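Local coordinates for protein agglutinin (Narcissus pseudonarcissus, PDB 3DZW) that probably recognises mannose-containing glycans as a plant agglutinin, here binding alpha-1,3-linked mannobiose in several separate carbohydrate pockets, at residues D1-S6 against V85-K90; R50-S55 against Y65-N70; D59-V64 against S75-E80. All blocks are in the same frame, centred on the assembly; numbering follows the deposited sequence.

Contact 1 (D1-S6 against V85-K90); sequences DNILYS and VCVLQK. With MAN (alpha-D-mannopyranose), chain C.
Cys86 O is held twice from strand 3-5: Leu4 N donates to it in the carbonyl plane over 2.9 Å, almost straight at 174°, and Ile3 CA adds a CA-H...O contact to the same oxygen at 3.5 Å. The scheme recurs at Asn2 O, which accepts from Leu88 N (2.9 Å) and is approached by Val87 CA. Cys86 N returns a bond to Leu4 O, making Leu4 and Cys86 a hydrogen-bonded antiparallel pair between the non-hydrogen-bonded pairs Ile3-Val87 and Tyr5-Val85.

One face of the ladder carries Ile3, Tyr5, Val85 and Val87. Ile3 CG2, anti to its backbone N, lies over the centre of one face of the Tyr5 ring, 3.6 Å above the plane, while Val85 CG1 meets Tyr5 CD2 obliquely at 3.7 Å. The side chains of Ile3 and Val87 lie side by side, with Ile3 CG1 4.1 Å from Val87 CG2, and this face continues against Val87 and Ile3 of the second subunit. The amide of Asn2 pairs with Asn2 of that subunit. Leu4 and Cys86 point to the other face and pack on Met56.

Beyond the strand end, Gln89 NE2 donates to mannose O3 at 3.1 Å and also to Asp91, while Gln89 OE1 is bonded to Tyr97. Such an N-terminal strand, paired with a strand far along the sequence that leads into a mannose pocket, fits the beta-prism II fold of monocot mannose-binding lectins.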
loop_
_atom_site.group_PDB
_atom_site.type_symbol
_atom_site.label_atom_id
_atom_site.label_comp_id
_atom_site.label_asym_id
_atom_site.label_seq_id
_atom_site.Cartn_x
_atom_site.Cartn_y
_atom_site.Cartn_z
ATOM N N ASP A 1 0.181 -6.705 -3.089
ATOM C CA ASP A 1 1.634 -6.923 -3.237
ATOM C C ASP A 1 2.096 -6.585 -4.640
ATOM O O ASP A 1 1.421 -6.909 -5.605
ATOM C CB ASP A 1 1.990 -8.384 -2.951
ATOM C CG ASP A 1 1.685 -8.801 -1.524
ATOM O OD1 ASP A 1 2.206 -9.855 -1.100
ATOM O OD2 ASP A 1 0.938 -8.079 -0.825
ATOM N N ASN A 2 3.262 -5.937 -4.750
ATOM C CA ASN A 2 3.834 -5.595 -6.066
ATOM C C ASN A 2 5.004 -6.515 -6.467
ATOM O O ASN A 2 5.562 -6.364 -7.562
ATOM C CB ASN A 2 4.278 -4.103 -6.136
ATOM C CG ASN A 2 5.364 -3.745 -5.114
ATOM O OD1 ASN A 2 5.557 -4.445 -4.117
ATOM N ND2 ASN A 2 6.052 -2.635 -5.352
ATOM N N ILE A 3 5.367 -7.478 -5.580
ATOM C CA ILE A 3 6.494 -8.399 -5.843
ATOM C C ILE A 3 6.168 -9.873 -5.636
ATOM O O ILE A 3 5.491 -10.253 -4.652
ATOM C CB ILE A 3 7.724 -8.074 -4.917
ATOM C CG1 ILE A 3 8.167 -6.630 -5.068
ATOM C CG2 ILE A 3 8.910 -9.048 -5.194
ATOM C CD1 ILE A 3 9.347 -6.251 -4.128
ATOM N N LEU A 4 6.626 -10.704 -6.584
ATOM C CA LEU A 4 6.512 -12.135 -6.491
ATOM C C LEU A 4 7.970 -12.601 -6.288
ATOM O O LEU A 4 8.800 -12.500 -7.208
ATOM C CB LEU A 4 5.891 -12.765 -7.734
ATOM C CG LEU A 4 5.678 -14.305 -7.662
ATOM C CD1 LEU A 4 4.691 -14.660 -6.561
ATOM C CD2 LEU A 4 5.216 -14.880 -8.995
ATOM N N TYR A 5 8.283 -13.061 -5.072
ATOM C CA TYR A 5 9.657 -13.498 -4.722
ATOM C C TYR A 5 9.968 -14.893 -5.211
ATOM O O TYR A 5 9.061 -15.717 -5.366
ATOM C CB TYR A 5 9.870 -13.426 -3.195
ATOM C CG TYR A 5 9.840 -12.020 -2.616
ATOM C CD1 TYR A 5 8.649 -11.439 -2.200
ATOM C CD2 TYR A 5 11.016 -11.282 -2.475
ATOM C CE1 TYR A 5 8.628 -10.134 -1.661
ATOM C CE2 TYR A 5 11.002 -9.981 -1.944
ATOM C CZ TYR A 5 9.812 -9.422 -1.539
ATOM O OH TYR A 5 9.803 -8.148 -1.013
ATOM N N SER A 6 11.262 -15.172 -5.475
ATOM C CA SER A 6 11.661 -16.516 -5.917
ATOM C C SER A 6 11.284 -17.506 -4.820
ATOM O O SER A 6 11.511 -17.244 -3.617
ATOM C CB SER A 6 13.164 -16.595 -6.293
ATOM O OG SER A 6 14.012 -16.180 -5.237
ATOM N N VAL A 85 13.545 -11.600 -7.994
ATOM C CA VAL A 85 12.251 -10.944 -7.782
ATOM C C VAL A 85 11.576 -10.576 -9.107
ATOM O O VAL A 85 12.241 -10.172 -10.046
ATOM C CB VAL A 85 12.347 -9.629 -6.910
ATOM C CG1 VAL A 85 12.724 -9.953 -5.460
ATOM C CG2 VAL A 85 13.315 -8.605 -7.532
ATOM N N CYS A 86 10.251 -10.773 -9.166
ATOM C CA CYS A 86 9.425 -10.381 -10.316
ATOM C C CYS A 86 8.609 -9.217 -9.793
ATOM O O CYS A 86 7.780 -9.398 -8.894
ATOM C CB CYS A 86 8.530 -11.494 -10.781
ATOM S SG CYS A 86 7.390 -11.006 -12.161
ATOM N N VAL A 87 8.837 -8.020 -10.347
ATOM C CA VAL A 87 8.189 -6.803 -9.869
ATOM C C VAL A 87 7.232 -6.117 -10.839
ATOM O O VAL A 87 7.583 -5.881 -11.984
ATOM C CB VAL A 87 9.287 -5.727 -9.516
ATOM C CG1 VAL A 87 8.654 -4.459 -8.923
ATOM C CG2 VAL A 87 10.344 -6.297 -8.567
ATOM N N LEU A 88 5.997 -5.813 -10.358
ATOM C CA LEU A 88 5.018 -5.028 -11.115
ATOM C C LEU A 88 5.341 -3.622 -10.679
ATOM O O LEU A 88 4.981 -3.202 -9.573
ATOM C CB LEU A 88 3.576 -5.409 -10.785
ATOM C CG LEU A 88 2.456 -4.509 -11.382
ATOM C CD1 LEU A 88 2.568 -4.373 -12.895
ATOM C CD2 LEU A 88 1.065 -5.024 -10.985
ATOM N N GLN A 89 6.056 -2.900 -11.538
ATOM C CA GLN A 89 6.568 -1.545 -11.216
ATOM C C GLN A 89 5.579 -0.378 -11.343
ATOM O O GLN A 89 4.569 -0.462 -12.035
ATOM C CB GLN A 89 7.813 -1.261 -12.098
ATOM C CG GLN A 89 8.927 -2.320 -11.930
ATOM C CD GLN A 89 10.193 -2.031 -12.737
ATOM O OE1 GLN A 89 11.222 -2.687 -12.539
ATOM N NE2 GLN A 89 10.131 -1.045 -13.626
ATOM N N LYS A 90 5.919 0.723 -10.667
ATOM C CA LYS A 90 5.109 1.941 -10.690
ATOM C C LYS A 90 5.057 2.587 -12.107
ATOM O O LYS A 90 4.156 3.390 -12.391
ATOM C CB LYS A 90 5.626 2.955 -9.650
ATOM C CG LYS A 90 7.060 3.465 -9.898
ATOM C CD LYS A 90 7.535 4.363 -8.759
ATOM C CE LYS A 90 8.959 4.844 -8.992
ATOM N NZ LYS A 90 9.476 5.669 -7.850
HETATM C C1 MAN C . 12.812 0.322 -18.353
HETATM C C2 MAN C . 12.352 0.540 -16.918
HETATM C C3 MAN C . 13.316 -0.136 -15.940
HETATM C C4 MAN C . 13.484 -1.600 -16.301
HETATM C C5 MAN C . 13.864 -1.749 -17.780
HETATM C C6 MAN C . 13.935 -3.213 -18.193
HETATM O O2 MAN C . 11.031 0.033 -16.755
HETATM O O3 MAN C . 12.842 -0.022 -14.609
HETATM O O4 MAN C . 14.478 -2.187 -15.463
HETATM O O5 MAN C . 12.914 -1.065 -18.613
HETATM O O6 MAN C . 14.379 -3.311 -19.540
#

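Contact 2 (R50-S55 against Y65-N70); sequences RRCHLS and YSPRNN. With MAN (alpha-D-mannopyranose), chain E.
His53 and Tyr65 form one hydrogen-bonded antiparallel pair, with Tyr65 N to His53 O at 2.9 Å and His53 N to Tyr65 O at 3.1 Å, after which the chain turns back, through a type I turn from Ser66 to Asn69, into the neighbouring strand 71-74. Their side chains share a face. His53 CG sits between its backbone N and carbonyl carbon (chi1 72°), and the imidazole beyond it lies by the root of the tyrosine, with His53 CE1 3.5 Å from Tyr65 CB. The two rings are nearly parallel, at 21°, but slid so far apart that they barely overlap, their centroids being 5.6 Å distant. The amide of Asn69 comes to the edge of the imidazole near its plane, turned steeply against it. A water in the imidazole plane bonds His53 ND1 at 2.7 Å and donates to Ser66 O, tying the ring to the start of the turn.

Cys52 lies beside the same backbone, its CB 3.2 Å from Tyr65 O, and its sulfur, joined to Cys29 in a disulfide, also touches the ring of Pro67. That ring lies against the backbone of Arg50, with Pro67 CG 3.4 Å from Arg50 O. Across the base of the turn, Ser66 OG accepts from Asn70 N and Ser66 N bonds Asn70 O, while Arg68 N gives Ser66 OG a weaker bond.

At the far end of its ring Tyr65 OH accepts from mannose O4 at 2.8 Å and is bonded to Gln57 OE1. The mannose also receives a bond from Gln57 NE2, so glutamine and tyrosine act together on the sugar. A tyrosine closing the strand in this way is the last member of the Gln-Asp-Asn-Tyr mannose site of monocot lectins.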
loop_
_atom_site.group_PDB
_atom_site.type_symbol
_atom_site.label_atom_id
_atom_site.label_comp_id
_atom_site.label_asym_id
_atom_site.label_seq_id
_atom_site.Cartn_x
_atom_site.Cartn_y
_atom_site.Cartn_z
ATOM N N ARG A 50 -7.351 -25.354 -17.626
ATOM C CA ARG A 50 -8.078 -24.690 -16.568
ATOM C C ARG A 50 -7.255 -24.709 -15.268
ATOM O O ARG A 50 -6.597 -25.700 -14.961
ATOM C CB ARG A 50 -9.397 -25.410 -16.339
ATOM C CG ARG A 50 -10.538 -24.557 -15.770
ATOM C CD ARG A 50 -11.200 -23.701 -16.890
ATOM N NE ARG A 50 -12.424 -23.000 -16.426
ATOM C CZ ARG A 50 -12.498 -21.710 -16.044
ATOM N NH1 ARG A 50 -11.433 -20.920 -16.081
ATOM N NH2 ARG A 50 -13.665 -21.208 -15.644
ATOM N N ARG A 51 -7.295 -23.606 -14.519
ATOM C CA ARG A 51 -6.568 -23.477 -13.212
ATOM C C ARG A 51 -5.022 -23.740 -13.252
ATOM O O ARG A 51 -4.521 -24.708 -12.659
ATOM C CB ARG A 51 -7.223 -24.367 -12.132
ATOM C CG ARG A 51 -8.668 -23.982 -11.813
ATOM C CD ARG A 51 -9.223 -24.780 -10.633
ATOM N NE ARG A 51 -8.440 -24.562 -9.399
ATOM C CZ ARG A 51 -8.608 -23.534 -8.544
ATOM N NH1 ARG A 51 -7.839 -23.447 -7.461
ATOM N NH2 ARG A 51 -9.534 -22.589 -8.767
ATOM N N CYS A 52 -4.306 -22.861 -13.943
ATOM C CA CYS A 52 -2.860 -22.924 -14.034
ATOM C C CYS A 52 -2.279 -22.070 -12.917
ATOM O O CYS A 52 -3.003 -21.274 -12.317
ATOM C CB CYS A 52 -2.384 -22.393 -15.376
ATOM S SG CYS A 52 -2.869 -23.378 -16.839
ATOM N N HIS A 53 -0.976 -22.231 -12.620
ATOM C CA HIS A 53 -0.323 -21.401 -11.586
ATOM C C HIS A 53 0.990 -20.817 -12.125
ATOM O O HIS A 53 1.606 -21.387 -13.030
ATOM C CB HIS A 53 -0.084 -22.178 -10.268
ATOM C CG HIS A 53 1.007 -23.209 -10.342
ATOM N ND1 HIS A 53 0.779 -24.511 -10.726
ATOM C CD2 HIS A 53 2.331 -23.129 -10.052
ATOM C CE1 HIS A 53 1.914 -25.189 -10.678
ATOM N NE2 HIS A 53 2.871 -24.371 -10.275
ATOM N N LEU A 54 1.391 -19.665 -11.570
ATOM C CA LEU A 54 2.624 -18.972 -11.964
ATOM C C LEU A 54 3.685 -19.164 -10.908
ATOM O O LEU A 54 3.410 -18.993 -9.721
ATOM C CB LEU A 54 2.353 -17.481 -12.144
ATOM C CG LEU A 54 3.538 -16.589 -12.527
ATOM C CD1 LEU A 54 4.088 -16.976 -13.888
ATOM C CD2 LEU A 54 3.128 -15.119 -12.510
ATOM N N SER A 55 4.908 -19.495 -11.332
ATOM C CA SER A 55 6.010 -19.715 -10.393
ATOM C C SER A 55 7.296 -18.940 -10.723
ATOM O O SER A 55 7.841 -19.059 -11.826
ATOM C CB SER A 55 6.347 -21.214 -10.327
ATOM O OG SER A 55 7.437 -21.451 -9.444
ATOM N N TYR A 65 2.614 -23.076 -15.172
ATOM C CA TYR A 65 2.419 -24.547 -15.198
ATOM C C TYR A 65 0.950 -24.943 -15.313
ATOM O O TYR A 65 0.073 -24.294 -14.741
ATOM C CB TYR A 65 3.023 -25.207 -13.947
ATOM C CG TYR A 65 4.536 -25.267 -13.927
ATOM C CD1 TYR A 65 5.211 -26.294 -14.572
ATOM C CD2 TYR A 65 5.291 -24.311 -13.238
ATOM C CE1 TYR A 65 6.602 -26.373 -14.560
ATOM C CE2 TYR A 65 6.693 -24.378 -13.214
ATOM C CZ TYR A 65 7.340 -25.421 -13.886
ATOM O OH TYR A 65 8.721 -25.510 -13.881
ATOM N N SER A 66 0.695 -26.030 -16.048
ATOM C CA SER A 66 -0.640 -26.549 -16.233
ATOM C C SER A 66 -1.058 -27.313 -14.987
ATOM O O SER A 66 -0.225 -27.569 -14.122
ATOM C CB SER A 66 -0.669 -27.494 -17.418
ATOM O OG SER A 66 0.039 -28.687 -17.119
ATOM N N PRO A 67 -2.377 -27.662 -14.865
ATOM C CA PRO A 67 -2.810 -28.466 -13.714
ATOM C C PRO A 67 -2.039 -29.828 -13.588
ATOM O O PRO A 67 -1.983 -30.397 -12.490
ATOM C CB PRO A 67 -4.310 -28.695 -13.977
ATOM C CG PRO A 67 -4.527 -28.319 -15.392
ATOM C CD PRO A 67 -3.519 -27.285 -15.713
ATOM N N ARG A 68 -1.479 -30.340 -14.711
ATOM C CA ARG A 68 -0.666 -31.591 -14.677
ATOM C C ARG A 68 0.853 -31.296 -14.489
ATOM O O ARG A 68 1.700 -32.167 -14.735
ATOM C CB ARG A 68 -0.898 -32.500 -15.918
ATOM C CG ARG A 68 -2.245 -33.268 -15.914
ATOM C CD ARG A 68 -3.399 -32.470 -16.424
ATOM N NE ARG A 68 -3.335 -32.319 -17.886
ATOM C CZ ARG A 68 -3.756 -33.247 -18.773
ATOM N NH1 ARG A 68 -4.263 -34.424 -18.358
ATOM N NH2 ARG A 68 -3.656 -33.006 -20.081
ATOM N N ASN A 69 1.172 -30.062 -14.057
ATOM C CA ASN A 69 2.558 -29.631 -13.781
ATOM C C ASN A 69 3.506 -29.638 -15.003
ATOM O O ASN A 69 4.699 -29.951 -14.879
ATOM C CB ASN A 69 3.149 -30.469 -12.615
ATOM C CG ASN A 69 2.313 -30.357 -11.321
ATOM O OD1 ASN A 69 2.200 -31.319 -10.564
ATOM N ND2 ASN A 69 1.715 -29.187 -11.092
ATOM N N ASN A 70 2.959 -29.292 -16.174
ATOM C CA ASN A 70 3.730 -29.194 -17.398
ATOM C C ASN A 70 3.832 -27.728 -17.764
ATOM O O ASN A 70 2.824 -27.010 -17.713
ATOM C CB ASN A 70 3.067 -29.961 -18.535
ATOM C CG ASN A 70 2.985 -31.481 -18.274
ATOM O OD1 ASN A 70 1.995 -32.118 -18.619
ATOM N ND2 ASN A 70 4.027 -32.048 -17.661
HETATM C C1 MAN E . 14.002 -24.437 -17.370
HETATM C C2 MAN E . 13.753 -24.820 -15.838
HETATM C C3 MAN E . 12.546 -25.711 -15.623
HETATM C C4 MAN E . 11.340 -25.188 -16.402
HETATM C C5 MAN E . 11.640 -25.053 -17.907
HETATM C C6 MAN E . 10.460 -24.455 -18.650
HETATM O O1 MAN E . 15.169 -25.087 -18.084
HETATM O O2 MAN E . 13.587 -23.627 -15.127
HETATM O O3 MAN E . 12.235 -25.743 -14.244
HETATM O O4 MAN E . 10.238 -26.057 -16.224
HETATM O O5 MAN E . 12.748 -24.205 -18.174
HETATM O O6 MAN E . 10.842 -24.173 -19.990
HETATM O O HOH W 1 -1.253 -26.009 -11.551
#

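Contact 3 (D59-V64 against S75-E80); sequences DGNLVV and SNTGGE. With MAN (alpha-D-mannopyranose), chain E.
Asp59 and Asn61, which hold mannose, are backed by residues 75-80, where Gly79 and Thr77 bond to them, in the Gln-x-Asp-x-Asn-x-Val-x-Tyr motif of monocot mannose-binding lectins. Mannose O2 donates to Asp59 OD2 over a short 2.5 Å, and Asn61 ND2 gives a weak bond to the same O2 at 3.3 Å. A water extends this shell: it accepts from Asn61 ND2 at 3.1 Å, donates to Asn76 OD1 and to the ring oxygen O5, and bonds O6 as well, so that Asn76 reaches the sugar through it.

The second shell fixes these two side chains. Asp59 OD1 accepts from Asn61 N at 3.2 Å, met from above the carboxylate plane; this Asx turn joins the two sugar-binding residues directly, and Gln57 NE2 bonds the same OD1. Asn61 CG is anti to its backbone N (chi1 -155°), and the amide at its tip is turned with OD1 toward the loop and ND2 toward the sugar. Thr77 N donates to that OD1 over 3.1 Å from well above the carbonyl plane. Holding the oxygen in this way would help to keep the amide from flipping.

Farther out, backbone and hydroxyls join the segments. Gly79 N donates to Asp59 O at 2.7 Å, and Ser75 N to Leu62 O. Trp102 of the second subunit packs on Leu62, Ser75 and Thr77, which places these residues at the subunit interface. The hydroxyls themselves form a chain of hydrogen bonds: Leu62 N donates to Ser75 OG at 3.0 Å, Ser75 OG donates to Thr77 OG1, and Thr77 OG1 ends the chain on Gly60 O, 2.6 Å away.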
loop_
_atom_site.group_PDB
_atom_site.type_symbol
_atom_site.label_atom_id
_atom_site.label_comp_id
_atom_site.label_asym_id
_atom_site.label_seq_id
_atom_site.Cartn_x
_atom_site.Cartn_y
_atom_site.Cartn_z
ATOM N N ASP A 59 15.903 -20.638 -9.892
ATOM C CA ASP A 59 16.893 -20.673 -10.975
ATOM C C ASP A 59 16.766 -19.382 -11.850
ATOM O O ASP A 59 17.523 -19.189 -12.795
ATOM C CB ASP A 59 16.810 -21.986 -11.832
ATOM C CG ASP A 59 15.494 -22.115 -12.648
ATOM O OD1 ASP A 59 14.547 -21.340 -12.429
ATOM O OD2 ASP A 59 15.436 -23.028 -13.521
ATOM N N GLY A 60 15.788 -18.511 -11.502
ATOM C CA GLY A 60 15.570 -17.237 -12.208
ATOM C C GLY A 60 14.535 -17.265 -13.327
ATOM O O GLY A 60 14.273 -16.235 -13.954
ATOM N N ASN A 61 13.924 -18.429 -13.563
ATOM C CA ASN A 61 12.953 -18.584 -14.619
ATOM C C ASN A 61 11.520 -18.343 -14.096
ATOM O O ASN A 61 11.165 -18.824 -13.015
ATOM C CB ASN A 61 13.091 -19.997 -15.230
ATOM C CG ASN A 61 12.591 -20.087 -16.710
ATOM O OD1 ASN A 61 12.320 -19.076 -17.367
ATOM N ND2 ASN A 61 12.529 -21.312 -17.228
ATOM N N LEU A 62 10.721 -17.566 -14.854
ATOM C CA LEU A 62 9.307 -17.283 -14.511
ATOM C C LEU A 62 8.501 -18.214 -15.377
ATOM O O LEU A 62 8.553 -18.102 -16.592
ATOM C CB LEU A 62 8.957 -15.825 -14.776
ATOM C CG LEU A 62 7.535 -15.340 -14.426
ATOM C CD1 LEU A 62 7.259 -15.466 -12.934
ATOM C CD2 LEU A 62 7.332 -13.899 -14.884
ATOM N N VAL A 63 7.732 -19.138 -14.763
ATOM C CA VAL A 63 6.995 -20.160 -15.542
ATOM C C VAL A 63 5.515 -20.370 -15.185
ATOM O O VAL A 63 5.136 -20.345 -14.013
ATOM C CB VAL A 63 7.698 -21.548 -15.374
ATOM C CG1 VAL A 63 7.072 -22.608 -16.293
ATOM C CG2 VAL A 63 9.208 -21.437 -15.631
ATOM N N VAL A 64 4.682 -20.577 -16.223
ATOM C CA VAL A 64 3.278 -20.882 -16.045
ATOM C C VAL A 64 3.140 -22.402 -16.207
ATOM O O VAL A 64 3.523 -22.951 -17.250
ATOM C CB VAL A 64 2.389 -20.187 -17.060
ATOM C CG1 VAL A 64 0.917 -20.677 -16.921
ATOM C CG2 VAL A 64 2.476 -18.666 -16.906
ATOM N N SER A 75 9.747 -17.398 -19.252
ATOM C CA SER A 75 10.547 -16.233 -19.625
ATOM C C SER A 75 11.908 -16.634 -20.244
ATOM O O SER A 75 12.607 -15.784 -20.844
ATOM C CB SER A 75 10.760 -15.314 -18.401
ATOM O OG SER A 75 11.392 -16.006 -17.325
ATOM N N ASN A 76 12.273 -17.922 -20.111
ATOM C CA ASN A 76 13.541 -18.453 -20.636
ATOM C C ASN A 76 14.760 -17.760 -19.998
ATOM O O ASN A 76 15.745 -17.449 -20.684
ATOM C CB ASN A 76 13.598 -18.358 -22.186
ATOM C CG ASN A 76 12.488 -19.161 -22.879
ATOM O OD1 ASN A 76 12.092 -20.247 -22.418
ATOM N ND2 ASN A 76 12.008 -18.646 -24.003
ATOM N N THR A 77 14.680 -17.529 -18.678
ATOM C CA THR A 77 15.759 -16.868 -17.924
ATOM C C THR A 77 16.328 -17.761 -16.805
ATOM O O THR A 77 16.823 -17.259 -15.781
ATOM C CB THR A 77 15.280 -15.509 -17.328
ATOM O OG1 THR A 77 14.112 -15.716 -16.514
ATOM C CG2 THR A 77 14.949 -14.539 -18.431
ATOM N N GLY A 78 16.261 -19.083 -17.007
ATOM C CA GLY A 78 16.785 -20.038 -16.033
ATOM C C GLY A 78 18.302 -20.027 -16.076
ATOM O O GLY A 78 18.897 -19.998 -17.152
ATOM N N GLY A 79 18.932 -20.039 -14.906
ATOM C CA GLY A 79 20.385 -20.013 -14.826
ATOM C C GLY A 79 20.908 -20.411 -13.464
ATOM O O GLY A 79 20.535 -21.455 -12.931
ATOM N N GLU A 80 21.781 -19.573 -12.901
ATOM C CA GLU A 80 22.380 -19.845 -11.599
ATOM C C GLU A 80 21.352 -19.813 -10.471
ATOM O O GLU A 80 20.432 -18.977 -10.472
ATOM C CB GLU A 80 23.527 -18.841 -11.296
ATOM C CG GLU A 80 23.095 -17.345 -11.199
ATOM C CD GLU A 80 24.263 -16.404 -10.863
ATOM O OE1 GLU A 80 25.397 -16.895 -10.670
ATOM O OE2 GLU A 80 24.037 -15.175 -10.789
HETATM C C1 MAN E . 14.002 -24.437 -17.370
HETATM C C2 MAN E . 13.753 -24.820 -15.838
HETATM C C3 MAN E . 12.546 -25.711 -15.623
HETATM C C4 MAN E . 11.340 -25.188 -16.402
HETATM C C5 MAN E . 11.640 -25.053 -17.907
HETATM C C6 MAN E . 10.460 -24.455 -18.650
HETATM O O1 MAN E . 15.169 -25.087 -18.084
HETATM O O2 MAN E . 13.587 -23.627 -15.127
HETATM O O3 MAN E . 12.235 -25.743 -14.244
HETATM O O4 MAN E . 10.238 -26.057 -16.224
HETATM O O5 MAN E . 12.748 -24.205 -18.174
HETATM O O6 MAN E . 10.842 -24.173 -19.990
HETATM O O HOH W 2 12.466 -22.007 -20.292
#

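In the fold
Contacts 2 and 3 belong to one site: strands 53-56 and 62-65 are neighbours in a sheet, linked by a probable hydrogen bond from Ser55 N to Val63 O at 2.8 Å, and the same mannose takes Tyr65 from contact 2 and Asp59 and Asn61 from contact 3. Their centres lie 15 Å apart. Contact 1, serving another mannose pocket through Gln89, encloses both along the chain and meets them in the interior: Leu4 CD2 is 4.1 Å from Leu54 CD2 of contact 2, and Cys86 SG is 4.0 Å from Leu62 CD2 of contact 3. Contacts 1 and 3 both touch the second subunit, whereas contact 2 meets no other protein chain of the assembly.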